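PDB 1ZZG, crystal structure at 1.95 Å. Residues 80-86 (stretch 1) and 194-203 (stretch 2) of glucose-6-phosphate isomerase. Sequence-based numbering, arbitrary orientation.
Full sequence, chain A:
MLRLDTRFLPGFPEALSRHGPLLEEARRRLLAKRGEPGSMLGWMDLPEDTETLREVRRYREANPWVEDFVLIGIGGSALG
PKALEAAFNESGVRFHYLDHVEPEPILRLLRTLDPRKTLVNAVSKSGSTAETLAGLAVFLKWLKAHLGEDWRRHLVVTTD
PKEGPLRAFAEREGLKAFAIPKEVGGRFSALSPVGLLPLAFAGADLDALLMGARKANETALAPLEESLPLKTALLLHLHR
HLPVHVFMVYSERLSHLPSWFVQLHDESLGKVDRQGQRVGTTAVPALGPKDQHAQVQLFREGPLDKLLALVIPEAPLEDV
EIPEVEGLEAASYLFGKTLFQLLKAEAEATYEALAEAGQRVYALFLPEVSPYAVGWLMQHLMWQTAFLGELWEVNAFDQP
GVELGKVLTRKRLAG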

# COMPACT_ATOMS: atom_id res chain seq x y z
N GLY A 80 7.89 -10.26 -1.07
CA GLY A 80 9.23 -10.16 -1.65
C GLY A 80 9.10 -10.17 -3.17
O GLY A 80 9.66 -9.30 -3.85
N PRO A 81 8.37 -11.15 -3.73
CA PRO A 81 8.20 -11.19 -5.19
C PRO A 81 7.60 -9.88 -5.74
O PRO A 81 8.11 -9.33 -6.72
CB PRO A 81 7.29 -12.40 -5.39
CG PRO A 81 7.76 -13.34 -4.33
CD PRO A 81 7.90 -12.40 -3.12
N LYS A 82 6.52 -9.38 -5.12
CA LYS A 82 5.90 -8.14 -5.59
C LYS A 82 6.89 -6.98 -5.60
O LYS A 82 6.98 -6.24 -6.58
CB LYS A 82 4.71 -7.73 -4.71
CG LYS A 82 3.38 -8.41 -5.03
CD LYS A 82 2.21 -7.69 -4.36
CE LYS A 82 0.87 -8.31 -4.75
NZ LYS A 82 -0.29 -7.55 -4.20
N ALA A 83 7.61 -6.81 -4.50
CA ALA A 83 8.58 -5.72 -4.40
C ALA A 83 9.64 -5.78 -5.50
O ALA A 83 9.97 -4.76 -6.10
CB ALA A 83 9.25 -5.76 -3.02
N LEU A 84 10.16 -6.98 -5.77
CA LEU A 84 11.20 -7.16 -6.78
C LEU A 84 10.71 -7.09 -8.23
O LEU A 84 11.32 -6.40 -9.07
CB LEU A 84 11.91 -8.50 -6.53
CG LEU A 84 12.75 -8.59 -5.24
CD1 LEU A 84 13.17 -10.03 -4.98
CD2 LEU A 84 13.98 -7.69 -5.36
N GLU A 85 9.62 -7.79 -8.53
CA GLU A 85 9.08 -7.79 -9.88
C GLU A 85 8.60 -6.41 -10.33
O GLU A 85 8.77 -6.04 -11.48
CB GLU A 85 7.93 -8.80 -9.98
CG GLU A 85 7.34 -8.98 -11.38
CD GLU A 85 6.16 -8.06 -11.66
OE1 GLU A 85 5.25 -8.00 -10.80
OE2 GLU A 85 6.13 -7.42 -12.73
N ALA A 86 8.00 -5.66 -9.41
CA ALA A 86 7.50 -4.33 -9.74
C ALA A 86 8.66 -3.40 -10.10
O ALA A 86 8.54 -2.53 -10.95
CB ALA A 86 6.73 -3.75 -8.56
N VAL A 194 11.71 -18.14 -4.10
CA VAL A 194 10.47 -17.40 -3.88
C VAL A 194 10.49 -16.13 -4.73
O VAL A 194 9.52 -15.80 -5.41
CB VAL A 194 10.30 -16.98 -2.40
CG1 VAL A 194 9.15 -15.99 -2.25
CG2 VAL A 194 10.05 -18.20 -1.53
N GLY A 195 11.61 -15.42 -4.70
CA GLY A 195 11.75 -14.21 -5.49
C GLY A 195 12.52 -14.42 -6.78
O GLY A 195 12.24 -13.77 -7.78
N LEU A 196 13.49 -15.34 -6.77
CA LEU A 196 14.30 -15.57 -7.96
C LEU A 196 13.51 -16.10 -9.16
O LEU A 196 13.73 -15.65 -10.28
CB LEU A 196 15.45 -16.53 -7.65
CG LEU A 196 16.40 -16.00 -6.57
CD1 LEU A 196 17.50 -17.01 -6.33
CD2 LEU A 196 16.97 -14.65 -6.99
N LEU A 197 12.60 -17.04 -8.92
CA LEU A 197 11.81 -17.61 -10.01
C LEU A 197 10.99 -16.54 -10.73
O LEU A 197 11.12 -16.36 -11.94
CB LEU A 197 10.90 -18.73 -9.49
CG LEU A 197 10.10 -19.43 -10.60
CD1 LEU A 197 11.07 -20.01 -11.64
CD2 LEU A 197 9.24 -20.53 -10.00
N PRO A 198 10.12 -15.81 -10.01
CA PRO A 198 9.36 -14.78 -10.73
C PRO A 198 10.27 -13.74 -11.37
O PRO A 198 10.00 -13.29 -12.47
CB PRO A 198 8.44 -14.19 -9.65
CG PRO A 198 9.15 -14.52 -8.35
CD PRO A 198 9.67 -15.91 -8.61
N LEU A 199 11.36 -13.37 -10.70
CA LEU A 199 12.28 -12.38 -11.26
C LEU A 199 12.91 -12.87 -12.56
O LEU A 199 13.20 -12.07 -13.46
CB LEU A 199 13.38 -12.02 -10.27
CG LEU A 199 13.08 -10.84 -9.35
CD1 LEU A 199 14.28 -10.61 -8.44
CD2 LEU A 199 12.78 -9.58 -10.18
N ALA A 200 13.14 -14.18 -12.66
CA ALA A 200 13.73 -14.74 -13.87
C ALA A 200 12.78 -14.45 -15.03
O ALA A 200 13.20 -13.93 -16.06
CB ALA A 200 13.94 -16.24 -13.71
N PHE A 201 11.50 -14.78 -14.84
CA PHE A 201 10.50 -14.55 -15.88
C PHE A 201 10.30 -13.07 -16.14
O PHE A 201 9.77 -12.68 -17.18
CB PHE A 201 9.18 -15.23 -15.48
CG PHE A 201 9.17 -16.71 -15.76
CD1 PHE A 201 8.84 -17.18 -17.04
CD2 PHE A 201 9.55 -17.62 -14.79
CE1 PHE A 201 8.90 -18.55 -17.33
CE2 PHE A 201 9.61 -18.98 -15.06
CZ PHE A 201 9.29 -19.45 -16.34
N ALA A 202 10.73 -12.24 -15.20
CA ALA A 202 10.62 -10.79 -15.35
C ALA A 202 11.84 -10.28 -16.12
O ALA A 202 11.94 -9.09 -16.45
CB ALA A 202 10.53 -10.13 -13.98
N GLY A 203 12.78 -11.19 -16.39
CA GLY A 203 13.99 -10.84 -17.11
C GLY A 203 14.98 -9.98 -16.34
O GLY A 203 15.77 -9.25 -16.94

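The first stretch is helical throughout and the second for most of its length, and they lie side by side in one chain although more than a hundred residues separate them in sequence. Their axes run in the same general direction, 30° apart, and approach to 8.7 Å. The backbones come nearest at Pro-81 and Gly-195, whose CA atoms are 4.7 Å apart. One turn further along, the CA atoms of Glu-85 and Leu-199 are 5.8 Å apart. The spacing of four residues on each helix keeps the two turns in step.

Each helix makes its backbone bonds internally, except that Val-194 O gets none from Pro-198. In the first, Leu-84 N bonds to Gly-80 O at 3.1 Å and Glu-85 N to Pro-81 O at 2.8 Å. In the second, Leu-199 N bonds to Gly-195 O at 3.1 Å and Ala-200 N to Leu-196 O at 2.9 Å. This helix is kinked at Pro-198, because a proline nitrogen has no hydrogen to give to the turn before. Beyond it, Gly-203 leaves the helical conformation with positive phi, in a Schellman motif. Its N bonds back to Ala-200 O at 2.8 Å. Positive phi by itself favours glycine.

No hydrogen bond crosses between the stretches. The contact is made by van der Waals packing and buries 321 Å², both sides summed.

The apolar side chains form two groups. Pro-81 belongs to the first. Its CG lies 3.6 Å from Val-194 CG1, and its CB is 4.1 Å from Pro-198 CG. Pro-81 touches both the valine methyl and the other proline ring, which do not touch each other; these are apolar contacts. In the second group two leucines meet, with Leu-84 CD1 3.7 Å from Leu-199 CD1. The CA-to-CB bond of Leu-84 points toward the other helix. That of Leu-199 points sideways, but the end of its side chain comes nearer.

Other contacts bring side chains against backbone. Pro-81 CG sits 3.2 Å from Val-194 O, a close approach of a ring carbon to a carbonyl. Leu-199 CD2 lies 3.7 Å from Leu-84 O. Gly-195 leaves room at the nearest backbone approach: Leu-84 CD1 is 4.4 Å from Gly-195 CA, and a CB placed ideally on this glycine would be only 3.2 Å from that methyl, which is tight.

Glu-85 contributes its aliphatic part. Its CG is 4.3 Å from Ala-202 CB, while both carboxylate oxygens are hydrogen-bonded elsewhere in the structure. The charged end is therefore satisfied without a polar partner in the second stretch.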